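Local coordinates for protein putative TIM-barrel metal-dependent hydrolase (Mycobacterium avium subsp. paratuberculosis S397, PDB 4DZI) that probably catalyses a metal-dependent hydrolysis as a TIM-barrel amidohydrolase with two bound cadmium ions, its substrate being unknown, at residues 21-26 / 122-127; 128-133 / 193-198; 142-147 / 181-186; 149-154 / 185-190; 154-159 / 165-170. All coordinates share one frame; numbering follows the deposited sequence.

Contacts 1, 2 and 5 are buried, contact 3 partly so, and contact 4 lies at the surface. Contact 3 sets the middle of helix 136-153 against the last turns of helix 174-186, through a ring pair and an asparagine against a valine. Contact 4 links the same helices, from the last turn of the first to the residue just past the second, by a salt bridge and a water. Contact 5 joins the loops around strand 163-165, between these helices. Contacts 1 and 2 use the consecutive segments 122-127 and 128-133. The first is mainly aromatic, with no hydrogen bond across it. The second buries an arginine, salt-bridged to a glutamate and covered on both faces.

Contact 1 (21-26 / 122-127); sequences DSFTRH and PTFGCG
This contact joins two loops of the amidohydrolase barrel, one after strand 9-15 and one after strand 115-121. F23 and F124 carry it. F23 CD1 lies 3.7 Å from F124 CE2, near the plane of the F124 ring and at its edge. The ring planes are turned by 71°, and the centroids are 5.7 Å apart. F23 also brings its own edge to the backbone of G125, with CE1 3.6 Å from G125 CA. The chi1 of F124 is 179°, with CG anti to the backbone N, and this carries the ring out toward F23. S22 OG comes only loosely near F124 CD2, at 4.4 Å.

Each side is braced from within or behind. R25 grips the D21 carboxylate side-on with NE and NH2, and its NE lies 2.9 Å from D21 OD2. E18 takes hydrogen bonds from the backbone N atoms of T123, F124 and G125. F23 stacks on F146 of helix 136-153, and F124 packs on V36 and M38 of strand 36-40. T123 OG1 is hydrogen-bonded to H359, a cadmium ligand, so the loop borders the metal site. Across the two segments there is no hydrogen bond. The join therefore rests on dispersion between buried rings and a glycine CA, while polar groups fix each loop separately.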
# COMPACT_ATOMS: atom_id res chain seq x y z
N ASP C 21 -0.89 19.96 29.04
CA ASP C 21 -0.51 21.25 28.47
C ASP C 21 0.72 21.20 27.55
O ASP C 21 1.33 22.25 27.22
CB ASP C 21 -0.30 22.30 29.59
CG ASP C 21 0.92 21.99 30.46
OD1 ASP C 21 1.48 20.89 30.33
OD2 ASP C 21 1.31 22.86 31.27
N SER C 22 1.06 20.01 27.07
CA SER C 22 2.23 19.95 26.20
C SER C 22 2.12 20.83 24.95
O SER C 22 3.10 21.40 24.50
CB SER C 22 2.57 18.50 25.82
OG SER C 22 1.54 17.92 25.02
N PHE C 23 0.94 20.93 24.36
CA PHE C 23 0.72 21.77 23.19
C PHE C 23 0.13 23.15 23.50
O PHE C 23 -0.13 23.95 22.58
CB PHE C 23 -0.15 21.01 22.15
CG PHE C 23 0.63 20.04 21.32
CD1 PHE C 23 0.86 18.74 21.77
CD2 PHE C 23 1.11 20.41 20.09
CE1 PHE C 23 1.61 17.84 21.02
CE2 PHE C 23 1.85 19.51 19.32
CZ PHE C 23 2.09 18.23 19.78
N THR C 24 -0.04 23.47 24.78
CA THR C 24 -0.66 24.75 25.15
C THR C 24 0.21 25.64 26.06
O THR C 24 0.07 26.86 26.03
CB THR C 24 -2.03 24.52 25.83
OG1 THR C 24 -1.87 23.79 27.06
CG2 THR C 24 -3.00 23.72 24.89
N ARG C 25 1.07 25.02 26.86
CA ARG C 25 1.87 25.74 27.87
C ARG C 25 2.59 26.92 27.27
O ARG C 25 2.63 28.01 27.88
CB ARG C 25 2.88 24.79 28.54
CG ARG C 25 3.66 25.46 29.67
CD ARG C 25 4.71 24.53 30.27
NE ARG C 25 4.12 23.28 30.73
CZ ARG C 25 4.83 22.26 31.23
NH1 ARG C 25 6.16 22.36 31.35
NH2 ARG C 25 4.20 21.16 31.61
N HIS C 26 3.16 26.73 26.08
CA HIS C 26 3.89 27.81 25.41
C HIS C 26 3.30 28.20 24.07
O HIS C 26 4.01 28.70 23.19
CB HIS C 26 5.36 27.45 25.26
CG HIS C 26 6.03 27.15 26.57
ND1 HIS C 26 6.30 28.12 27.50
CD2 HIS C 26 6.44 25.95 27.13
CE1 HIS C 26 6.87 27.55 28.59
NE2 HIS C 26 6.96 26.22 28.36
N PRO C 122 7.42 11.33 21.21
CA PRO C 122 6.10 11.69 21.66
C PRO C 122 5.11 10.53 21.58
O PRO C 122 5.33 9.53 20.87
CB PRO C 122 5.65 12.79 20.67
CG PRO C 122 6.84 13.12 19.84
CD PRO C 122 7.69 11.86 19.86
N THR C 123 4.00 10.69 22.31
CA THR C 123 2.88 9.77 22.21
C THR C 123 1.70 10.54 21.60
O THR C 123 1.40 10.39 20.41
CB THR C 123 2.56 9.10 23.57
OG1 THR C 123 3.73 8.38 24.00
CG2 THR C 123 1.38 8.12 23.41
N PHE C 124 1.07 11.40 22.39
CA PHE C 124 0.05 12.31 21.86
C PHE C 124 0.54 13.14 20.66
O PHE C 124 -0.20 13.38 19.72
CB PHE C 124 -0.43 13.23 22.99
CG PHE C 124 -1.47 14.25 22.58
CD1 PHE C 124 -2.80 13.89 22.42
CD2 PHE C 124 -1.10 15.57 22.38
CE1 PHE C 124 -3.75 14.83 22.04
CE2 PHE C 124 -2.05 16.53 22.03
CZ PHE C 124 -3.38 16.16 21.85
N GLY C 125 1.79 13.62 20.68
CA GLY C 125 2.24 14.55 19.68
C GLY C 125 2.23 13.95 18.27
O GLY C 125 2.21 14.70 17.29
N CYS C 126 2.28 12.63 18.18
CA CYS C 126 2.29 11.94 16.86
C CYS C 126 0.92 11.95 16.15
O CYS C 126 0.83 11.46 15.00
CB CYS C 126 2.80 10.50 16.97
SG CYS C 126 4.54 10.47 17.51
N GLY C 127 -0.12 12.49 16.79
CA GLY C 127 -1.44 12.66 16.13
C GLY C 127 -1.82 14.09 15.80
O GLY C 127 -2.85 14.30 15.15

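Contact 2 (128-133 / 193-198); sequences VEEALK and LVRPAP
The guanidinium of R195 is sandwiched. On one face lie E129 CB and the backbone N of E130, the latter 3.7 Å above the plane and toward the rim. On the opposite face A197 CB sits over the centre, 3.6 Å above the plane. At the edge, R195 NH1 donates to E130 OE1 at 2.9 Å, with an N-H...O angle of 163°. The acceptor lies in the guanidinium plane and is met on the anti side of the carboxylate. The two planes are still turned by 53°.

E129 lies alongside R195, pointing the other way. E129 CB lies 3.6 Å from R195 NE, and E129 OE1 rests 3.6 Å from R195 CB. E129 OE1 and R195 NE, 4.3 Å apart, are too distant for a salt bridge, though their charges probably attract. The carboxylate is instead tied to the backbone by a water, which donates to E129 OE2 and accepts from R195 N. A bend at chi3 (58°) turns the end of R195 toward helix 128-131.

E130 has a second cation: K133 NZ makes a salt bridge to its OE2 at 2.7 Å, from above the carboxylate plane. R195 NH1 also donates to the carbonyl O of D233, in the loop after strand 227-230. The two cations would probably favour the ionised form of E130, and the carboxylates would offset the buried charge of R195.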
# COMPACT_ATOMS: atom_id res chain seq x y z
N VAL C 128 -1.06 15.07 16.29
CA VAL C 128 -1.52 16.46 16.21
C VAL C 128 -1.45 17.01 14.79
O VAL C 128 -2.38 17.71 14.34
CB VAL C 128 -0.78 17.34 17.22
CG1 VAL C 128 -1.15 18.82 17.03
CG2 VAL C 128 -1.12 16.90 18.64
N GLU C 129 -0.38 16.72 14.07
CA GLU C 129 -0.22 17.32 12.75
C GLU C 129 -1.34 16.90 11.77
O GLU C 129 -1.78 17.74 10.96
CB GLU C 129 1.13 17.00 12.16
CG GLU C 129 2.25 17.63 12.95
CD GLU C 129 3.57 17.01 12.57
OE1 GLU C 129 3.97 15.94 13.13
OE2 GLU C 129 4.22 17.60 11.68
N GLU C 130 -1.81 15.66 11.83
CA GLU C 130 -2.90 15.29 10.90
C GLU C 130 -4.13 16.14 11.22
O GLU C 130 -4.83 16.60 10.30
CB GLU C 130 -3.21 13.79 11.00
CG GLU C 130 -4.38 13.36 10.14
CD GLU C 130 -4.09 13.35 8.66
OE1 GLU C 130 -2.95 13.64 8.24
OE2 GLU C 130 -5.07 13.06 7.91
N ALA C 131 -4.38 16.36 12.53
CA ALA C 131 -5.54 17.14 12.99
C ALA C 131 -5.43 18.60 12.54
O ALA C 131 -6.45 19.29 12.40
CB ALA C 131 -5.66 17.07 14.51
N LEU C 132 -4.21 19.09 12.36
CA LEU C 132 -3.99 20.49 12.00
C LEU C 132 -3.59 20.68 10.54
O LEU C 132 -3.12 21.76 10.16
CB LEU C 132 -2.94 21.15 12.94
CG LEU C 132 -3.43 21.31 14.37
CD1 LEU C 132 -2.26 21.79 15.21
CD2 LEU C 132 -4.61 22.28 14.43
N LYS C 133 -3.81 19.66 9.71
CA LYS C 133 -3.30 19.71 8.35
C LYS C 133 -4.02 20.71 7.45
O LYS C 133 -3.53 21.00 6.36
CB LYS C 133 -3.30 18.31 7.71
CG LYS C 133 -4.66 17.82 7.28
CD LYS C 133 -4.53 16.44 6.65
CE LYS C 133 -5.85 15.89 6.17
NZ LYS C 133 -5.62 14.49 5.67
N LEU C 193 12.14 14.90 14.48
CA LEU C 193 11.11 14.03 13.89
C LEU C 193 10.35 14.80 12.81
O LEU C 193 9.86 15.89 13.07
CB LEU C 193 10.09 13.60 14.95
CG LEU C 193 10.74 12.85 16.10
CD1 LEU C 193 9.62 12.46 17.08
CD2 LEU C 193 11.49 11.61 15.62
N VAL C 194 10.25 14.23 11.62
CA VAL C 194 9.34 14.76 10.62
C VAL C 194 8.30 13.67 10.42
O VAL C 194 8.64 12.49 10.45
CB VAL C 194 10.09 15.05 9.30
CG1 VAL C 194 9.11 15.36 8.15
CG2 VAL C 194 11.04 16.25 9.48
N ARG C 195 7.04 14.07 10.27
CA ARG C 195 6.00 13.08 10.19
C ARG C 195 6.08 12.27 8.88
O ARG C 195 6.23 12.85 7.81
CB ARG C 195 4.64 13.74 10.32
CG ARG C 195 3.50 12.72 10.42
CD ARG C 195 2.17 13.39 10.78
NE ARG C 195 1.84 14.41 9.78
CZ ARG C 195 0.70 14.46 9.10
NH1 ARG C 195 -0.26 13.55 9.27
NH2 ARG C 195 0.50 15.46 8.23
N PRO C 196 5.94 10.94 8.96
CA PRO C 196 5.99 10.12 7.71
C PRO C 196 4.64 10.21 6.99
O PRO C 196 3.82 9.31 7.08
CB PRO C 196 6.26 8.69 8.21
CG PRO C 196 5.77 8.70 9.64
CD PRO C 196 6.03 10.11 10.16
N ALA C 197 4.43 11.32 6.30
CA ALA C 197 3.12 11.60 5.71
C ALA C 197 3.34 12.69 4.68
O ALA C 197 4.35 13.41 4.72
CB ALA C 197 2.16 12.14 6.79
N PRO C 198 2.39 12.85 3.78
CA PRO C 198 2.40 14.02 2.89
C PRO C 198 2.54 15.32 3.69
O PRO C 198 1.98 15.46 4.78
CB PRO C 198 1.02 13.95 2.22
CG PRO C 198 0.70 12.48 2.21
CD PRO C 198 1.20 12.00 3.57
O HOH W 1 6.47 16.85 10.39

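Contact 3 (142-147 / 181-186); sequences SVHAFN and VDFVLA
Two helices of the barrel's outer layer pack side by side here. Segment 142-147 belongs to helix 136-153, and segment 181-186 to helix 174-186. The axes of the two segments run almost parallel, at 6°, and come within 11.5 Å. Larger side chains bridge the gap.

The central pair is T-shaped. The H144 ring turns its edge to the face of F183, with planes at 74° and centroids 4.7 Å apart. H144 CE1 does the touching: it stands over the centre of the F183 ring, 3.6 Å above its plane. H144 CG is anti to the backbone N (chi1 -173°), which swings the imidazole across toward helix 174-186. N147 CB approaches the edge of F183 at 4.5 Å from CE1. N147 ND2 lies 3.8 Å from V184 CG1.

The polar ends are held by other residues. E180 OE2 bonds to both H144 ND1 and N147 ND2, from one turn before V184. N147 OD1 accepts from the backbone N of I168, which ties the helix to the loop after strand 163-165. Helices 136-153 and 174-186 flank strand 163-165 in sequence, and their parallel course is that of neighbouring helices in a beta/alpha barrel.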
# COMPACT_ATOMS: atom_id res chain seq x y z
N SER C 142 1.94 25.32 16.78
CA SER C 142 1.71 24.26 17.74
C SER C 142 2.95 23.39 17.85
O SER C 142 3.27 22.90 18.93
CB SER C 142 0.49 23.37 17.36
OG SER C 142 -0.74 24.11 17.38
N VAL C 143 3.65 23.17 16.72
CA VAL C 143 4.88 22.40 16.76
C VAL C 143 5.90 23.20 17.59
O VAL C 143 6.61 22.64 18.44
CB VAL C 143 5.39 22.11 15.33
CG1 VAL C 143 6.84 21.68 15.33
CG2 VAL C 143 4.51 21.05 14.66
N HIS C 144 5.96 24.52 17.41
CA HIS C 144 6.91 25.29 18.21
C HIS C 144 6.59 25.21 19.70
O HIS C 144 7.50 24.99 20.54
CB HIS C 144 7.04 26.74 17.71
CG HIS C 144 8.13 27.49 18.39
ND1 HIS C 144 9.43 27.08 18.34
CD2 HIS C 144 8.11 28.63 19.20
CE1 HIS C 144 10.19 27.94 19.07
NE2 HIS C 144 9.38 28.88 19.58
N ALA C 145 5.31 25.35 20.06
CA ALA C 145 4.87 25.28 21.47
C ALA C 145 5.29 23.95 22.08
O ALA C 145 5.85 23.88 23.18
CB ALA C 145 3.36 25.42 21.55
N PHE C 146 5.04 22.87 21.33
CA PHE C 146 5.39 21.56 21.75
C PHE C 146 6.90 21.40 22.00
O PHE C 146 7.32 20.79 23.00
CB PHE C 146 4.94 20.52 20.69
CG PHE C 146 5.43 19.11 20.98
CD1 PHE C 146 4.76 18.33 21.90
CD2 PHE C 146 6.58 18.61 20.37
CE1 PHE C 146 5.19 17.03 22.18
CE2 PHE C 146 7.05 17.33 20.68
CZ PHE C 146 6.33 16.55 21.59
N ASN C 147 7.70 21.91 21.07
CA ASN C 147 9.15 21.79 21.16
C ASN C 147 9.66 22.57 22.38
O ASN C 147 10.58 22.12 23.04
CB ASN C 147 9.78 22.32 19.89
CG ASN C 147 9.59 21.38 18.71
OD1 ASN C 147 9.23 20.22 18.88
ND2 ASN C 147 9.90 21.87 17.51
N VAL C 181 14.02 24.63 12.63
CA VAL C 181 15.18 23.79 12.65
C VAL C 181 16.35 24.57 13.30
O VAL C 181 17.04 24.07 14.17
CB VAL C 181 15.62 23.34 11.25
CG1 VAL C 181 17.02 22.74 11.33
CG2 VAL C 181 14.65 22.34 10.66
N ASP C 182 16.55 25.81 12.87
CA ASP C 182 17.58 26.63 13.50
C ASP C 182 17.40 26.73 15.01
O ASP C 182 18.37 26.63 15.76
CB ASP C 182 17.62 28.04 12.87
CG ASP C 182 18.22 28.04 11.48
OD1 ASP C 182 18.84 27.01 11.11
OD2 ASP C 182 18.07 29.05 10.75
N PHE C 183 16.16 26.93 15.46
CA PHE C 183 15.88 27.05 16.88
C PHE C 183 16.24 25.75 17.64
O PHE C 183 16.89 25.81 18.66
CB PHE C 183 14.41 27.42 17.13
CG PHE C 183 13.94 27.09 18.52
CD1 PHE C 183 13.27 25.89 18.77
CD2 PHE C 183 14.16 27.96 19.57
CE1 PHE C 183 12.84 25.57 20.05
CE2 PHE C 183 13.73 27.65 20.85
CZ PHE C 183 13.07 26.46 21.09
N VAL C 184 15.79 24.60 17.14
CA VAL C 184 16.08 23.33 17.86
C VAL C 184 17.56 22.92 17.79
O VAL C 184 18.10 22.43 18.77
CB VAL C 184 15.13 22.14 17.47
CG1 VAL C 184 13.66 22.54 17.71
CG2 VAL C 184 15.36 21.69 16.03
N LEU C 185 18.20 23.16 16.65
CA LEU C 185 19.65 22.93 16.52
C LEU C 185 20.41 23.82 17.50
O LEU C 185 21.35 23.37 18.16
CB LEU C 185 20.10 23.20 15.09
CG LEU C 185 19.68 22.17 14.03
CD1 LEU C 185 20.23 22.57 12.67
CD2 LEU C 185 20.20 20.80 14.41
N ALA C 186 20.02 25.09 17.59
CA ALA C 186 20.69 25.96 18.57
C ALA C 186 20.49 25.48 20.02
O ALA C 186 21.35 25.69 20.87
CB ALA C 186 20.27 27.40 18.40

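Contact 4 (149-154 / 185-190); sequences WLDEDW and LARGAK
The side chains of D151 and R187 cross at a slant, yet their charged groups are nearly coplanar. The carboxylate and guanidinium planes are 27° apart. D151 OD2 sits at the edge of the guanidinium, near its plane, and takes a hydrogen bond from R187 NH2 at 2.7 Å. This salt bridge uses one nitrogen and one oxygen. The exact place of OD2 is less sure, because the atom is modelled too close to a neighbour.

D151 reaches out from the last turn of helix 136-153, with CG anti to the backbone N (chi1 -163°). R187 is the first residue beyond helix 174-186. Its chain bends at chi2 (-102°), which brings the edge of the guanidinium back to the aspartate.

The other carboxylate oxygen makes a second link. A water lies 2.8 Å from D151 OD1 and 2.6 Å from R187 O, placed to donate to either. D151 OD1 also accepts from the backbone N of F156, so the aspartate holds the turn after its own helix as well.

On the other side, a Schellman motif ends helix 174-186. G188 has positive phi as its C-prime residue. G188 N bonds to L185 O at 3.0 Å, and A189 N to V184 O. K190 NZ folds back to G188 O at 2.9 Å and also pairs with D157.

D151 thus joins two helix ends by a water and by a salt bridge whose exact geometry is doubtful. R187 is exposed, so solvent would probably weaken the ionic part of this link.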
# COMPACT_ATOMS: atom_id res chain seq x y z
N TRP C 149 7.87 23.07 25.16
CA TRP C 149 7.50 22.21 26.25
C TRP C 149 8.49 21.05 26.41
O TRP C 149 8.88 20.67 27.51
CB TRP C 149 6.06 21.67 26.07
CG TRP C 149 5.90 20.49 26.99
CD1 TRP C 149 5.69 20.54 28.36
CD2 TRP C 149 6.16 19.08 26.68
NE1 TRP C 149 5.73 19.30 28.90
CE2 TRP C 149 5.99 18.35 27.91
CE3 TRP C 149 6.44 18.36 25.50
CZ2 TRP C 149 6.14 16.98 28.00
CZ3 TRP C 149 6.58 16.96 25.59
CH2 TRP C 149 6.44 16.28 26.82
N LEU C 150 8.88 20.47 25.27
CA LEU C 150 9.73 19.27 25.30
C LEU C 150 11.11 19.59 25.88
O LEU C 150 11.66 18.84 26.69
CB LEU C 150 9.88 18.71 23.89
CG LEU C 150 10.75 17.46 23.74
CD1 LEU C 150 10.18 16.24 24.45
CD2 LEU C 150 10.88 17.19 22.23
N ASP C 151 11.64 20.73 25.46
CA ASP C 151 12.99 21.12 25.91
C ASP C 151 12.93 21.47 27.40
O ASP C 151 13.90 21.30 28.14
CB ASP C 151 13.47 22.31 25.10
CG ASP C 151 15.01 22.53 25.22
OD1 ASP C 151 15.76 21.55 25.44
OD2 ASP C 151 15.45 23.68 25.04
N GLU C 152 11.79 22.00 27.83
CA GLU C 152 11.59 22.26 29.26
C GLU C 152 11.48 21.02 30.15
O GLU C 152 12.22 20.91 31.17
CB GLU C 152 10.37 23.16 29.43
CG GLU C 152 9.95 23.44 30.87
CD GLU C 152 8.93 24.56 30.92
OE1 GLU C 152 7.92 24.45 30.21
OE2 GLU C 152 9.14 25.57 31.62
N ASP C 153 10.60 20.07 29.81
CA ASP C 153 10.40 18.90 30.67
C ASP C 153 11.46 17.79 30.49
O ASP C 153 11.80 17.07 31.46
CB ASP C 153 9.00 18.29 30.52
CG ASP C 153 7.92 19.06 31.27
OD1 ASP C 153 8.16 20.23 31.68
OD2 ASP C 153 6.82 18.53 31.42
N TRP C 154 11.96 17.64 29.26
CA TRP C 154 12.86 16.53 28.89
C TRP C 154 14.24 17.00 28.47
O TRP C 154 15.23 16.40 28.91
CB TRP C 154 12.21 15.63 27.81
CG TRP C 154 11.07 14.84 28.42
CD1 TRP C 154 9.71 15.12 28.35
CD2 TRP C 154 11.18 13.66 29.27
NE1 TRP C 154 8.99 14.21 29.09
CE2 TRP C 154 9.82 13.31 29.66
CE3 TRP C 154 12.25 12.87 29.76
CZ2 TRP C 154 9.55 12.23 30.48
CZ3 TRP C 154 11.97 11.79 30.57
CH2 TRP C 154 10.65 11.47 30.94
N LEU C 185 18.20 23.16 16.65
CA LEU C 185 19.65 22.93 16.52
C LEU C 185 20.41 23.82 17.50
O LEU C 185 21.35 23.37 18.16
CB LEU C 185 20.10 23.20 15.09
CG LEU C 185 19.68 22.17 14.03
CD1 LEU C 185 20.23 22.57 12.67
CD2 LEU C 185 20.20 20.80 14.41
N ALA C 186 20.02 25.09 17.59
CA ALA C 186 20.69 25.96 18.57
C ALA C 186 20.49 25.48 20.02
O ALA C 186 21.35 25.69 20.87
CB ALA C 186 20.27 27.40 18.40
N ARG C 187 19.36 24.83 20.32
CA ARG C 187 19.15 24.26 21.64
C ARG C 187 19.76 22.86 21.80
O ARG C 187 19.54 22.19 22.80
CB ARG C 187 17.66 24.23 21.99
CG ARG C 187 17.01 25.59 22.24
CD ARG C 187 16.83 25.85 23.73
NE ARG C 187 16.06 27.07 24.02
CZ ARG C 187 14.80 27.13 24.48
NH1 ARG C 187 14.24 28.32 24.69
NH2 ARG C 187 14.09 26.03 24.75
N GLY C 188 20.52 22.41 20.83
CA GLY C 188 21.26 21.17 20.97
C GLY C 188 20.57 19.90 20.52
O GLY C 188 21.05 18.83 20.78
N ALA C 189 19.46 20.00 19.78
CA ALA C 189 18.81 18.77 19.29
C ALA C 189 19.78 17.92 18.46
O ALA C 189 20.53 18.45 17.64
CB ALA C 189 17.58 19.12 18.46
N LYS C 190 19.70 16.61 18.64
CA LYS C 190 20.57 15.66 17.97
C LYS C 190 19.78 14.76 16.99
O LYS C 190 20.38 13.96 16.24
CB LYS C 190 21.31 14.78 18.99
CG LYS C 190 22.16 15.56 19.99
CD LYS C 190 23.19 16.41 19.29
CE LYS C 190 24.25 16.90 20.30
NZ LYS C 190 23.66 17.78 21.35
O HOH W 2 18.23 22.72 25.02

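Contact 5 (154-159 / 165-170); sequences WGFDRP and AAPIVS
A165, at the end of strand 163-165, meets F156 and G155 of the loop that leads from helix 136-153 into that strand. A165 N donates to F156 O at 3.0 Å, with an N-H...O angle of 141°. In return F156 CA makes a CA-H...O contact with A165 O at 3.4 Å. A water donates to both carbonyls, lying 2.8 Å from F156 O and 3.0 Å from A165 O. The methyl of A165 fits against the turn: its CB is 3.2 Å from G155 O and 3.9 Å from W154 CB.

Beside this lies the F156 ring, with P167 over one face. P167 CG stands 4.2 Å from the ring centroid and 12° off the normal, which makes a CH-pi contact. P167 CB also touches F156 CE1, at 3.8 Å. F156 CG lies beside the backbone N (chi1 -56°), and the ring extends along the segment that carries A165 and P167.

Several neighbours set these groups in place. G155, with positive phi, turns the chain out of helix 136-153. N147 of that helix accepts from I168 N. V184 of helix 174-186 packs on both F156 and P167. P167 and V169 make backbone bonds to L193, joining this segment to the next strand of the barrel.

F156 O is therefore met by A165 N and the bridging water, and A165 O by the same water. The remaining hold is apolar, from a methyl, a phenyl face and a proline.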
# COMPACT_ATOMS: atom_id res chain seq x y z
N TRP C 154 11.96 17.64 29.26
CA TRP C 154 12.86 16.53 28.89
C TRP C 154 14.24 17.00 28.47
O TRP C 154 15.23 16.40 28.91
CB TRP C 154 12.21 15.63 27.81
CG TRP C 154 11.07 14.84 28.42
CD1 TRP C 154 9.71 15.12 28.35
CD2 TRP C 154 11.18 13.66 29.27
NE1 TRP C 154 8.99 14.21 29.09
CE2 TRP C 154 9.82 13.31 29.66
CE3 TRP C 154 12.25 12.87 29.76
CZ2 TRP C 154 9.55 12.23 30.48
CZ3 TRP C 154 11.97 11.79 30.57
CH2 TRP C 154 10.65 11.47 30.94
N GLY C 155 14.31 18.07 27.69
CA GLY C 155 15.56 18.60 27.18
C GLY C 155 15.98 17.86 25.92
O GLY C 155 16.08 16.63 25.94
N PHE C 156 16.21 18.61 24.85
CA PHE C 156 16.64 17.98 23.62
C PHE C 156 17.89 17.12 23.83
O PHE C 156 17.99 15.98 23.31
CB PHE C 156 16.87 19.00 22.50
CG PHE C 156 15.68 19.88 22.20
CD1 PHE C 156 14.38 19.43 22.40
CD2 PHE C 156 15.89 21.14 21.66
CE1 PHE C 156 13.30 20.26 22.09
CE2 PHE C 156 14.80 21.97 21.34
CZ PHE C 156 13.51 21.53 21.56
N ASP C 157 18.87 17.63 24.60
CA ASP C 157 20.02 16.81 24.96
C ASP C 157 20.83 17.45 26.09
O ASP C 157 21.82 18.17 25.85
CB ASP C 157 20.90 16.52 23.73
CG ASP C 157 22.16 15.72 24.08
OD1 ASP C 157 22.16 14.93 25.06
OD2 ASP C 157 23.16 15.91 23.36
N ARG C 158 20.38 17.21 27.31
CA ARG C 158 21.02 17.80 28.50
C ARG C 158 22.42 17.24 28.67
O ARG C 158 22.74 16.18 28.20
CB ARG C 158 20.18 17.48 29.74
CG ARG C 158 18.76 18.00 29.68
CD ARG C 158 18.59 19.40 30.24
NE ARG C 158 17.20 19.87 30.07
CZ ARG C 158 16.19 19.59 30.88
NH1 ARG C 158 16.36 18.81 31.94
NH2 ARG C 158 14.98 20.07 30.61
N PRO C 159 23.29 17.97 29.39
CA PRO C 159 24.70 17.57 29.45
C PRO C 159 25.00 16.13 29.92
O PRO C 159 26.07 15.62 29.58
CB PRO C 159 25.29 18.59 30.43
CG PRO C 159 24.45 19.81 30.20
CD PRO C 159 23.04 19.28 29.99
N ALA C 165 15.86 13.91 23.36
CA ALA C 165 14.42 14.16 23.13
C ALA C 165 14.28 14.84 21.80
O ALA C 165 14.75 15.95 21.62
CB ALA C 165 13.83 15.01 24.27
N ALA C 166 13.60 14.18 20.86
CA ALA C 166 13.52 14.66 19.51
C ALA C 166 12.35 15.62 19.30
O ALA C 166 11.18 15.23 19.43
CB ALA C 166 13.39 13.45 18.57
N PRO C 167 12.64 16.89 18.95
CA PRO C 167 11.56 17.83 18.69
C PRO C 167 10.92 17.50 17.33
O PRO C 167 11.50 16.75 16.54
CB PRO C 167 12.26 19.20 18.60
CG PRO C 167 13.66 18.85 18.17
CD PRO C 167 13.98 17.51 18.80
N ILE C 168 9.75 18.07 17.07
CA ILE C 168 9.07 17.85 15.78
C ILE C 168 9.41 19.00 14.84
O ILE C 168 9.43 20.16 15.27
CB ILE C 168 7.55 17.76 15.96
CG1 ILE C 168 7.18 16.53 16.81
CG2 ILE C 168 6.84 17.68 14.60
CD1 ILE C 168 5.73 16.49 17.24
N VAL C 169 9.67 18.69 13.57
CA VAL C 169 9.76 19.74 12.54
C VAL C 169 8.64 19.46 11.54
O VAL C 169 8.57 18.35 11.00
CB VAL C 169 11.10 19.75 11.82
CG1 VAL C 169 11.08 20.74 10.67
CG2 VAL C 169 12.18 20.13 12.83
N SER C 170 7.74 20.43 11.37
CA SER C 170 6.78 20.37 10.29
C SER C 170 7.32 21.18 9.12
O SER C 170 7.78 22.32 9.28
CB SER C 170 5.42 20.95 10.68
OG SER C 170 4.56 21.01 9.52
O HOH W 3 17.55 15.98 20.54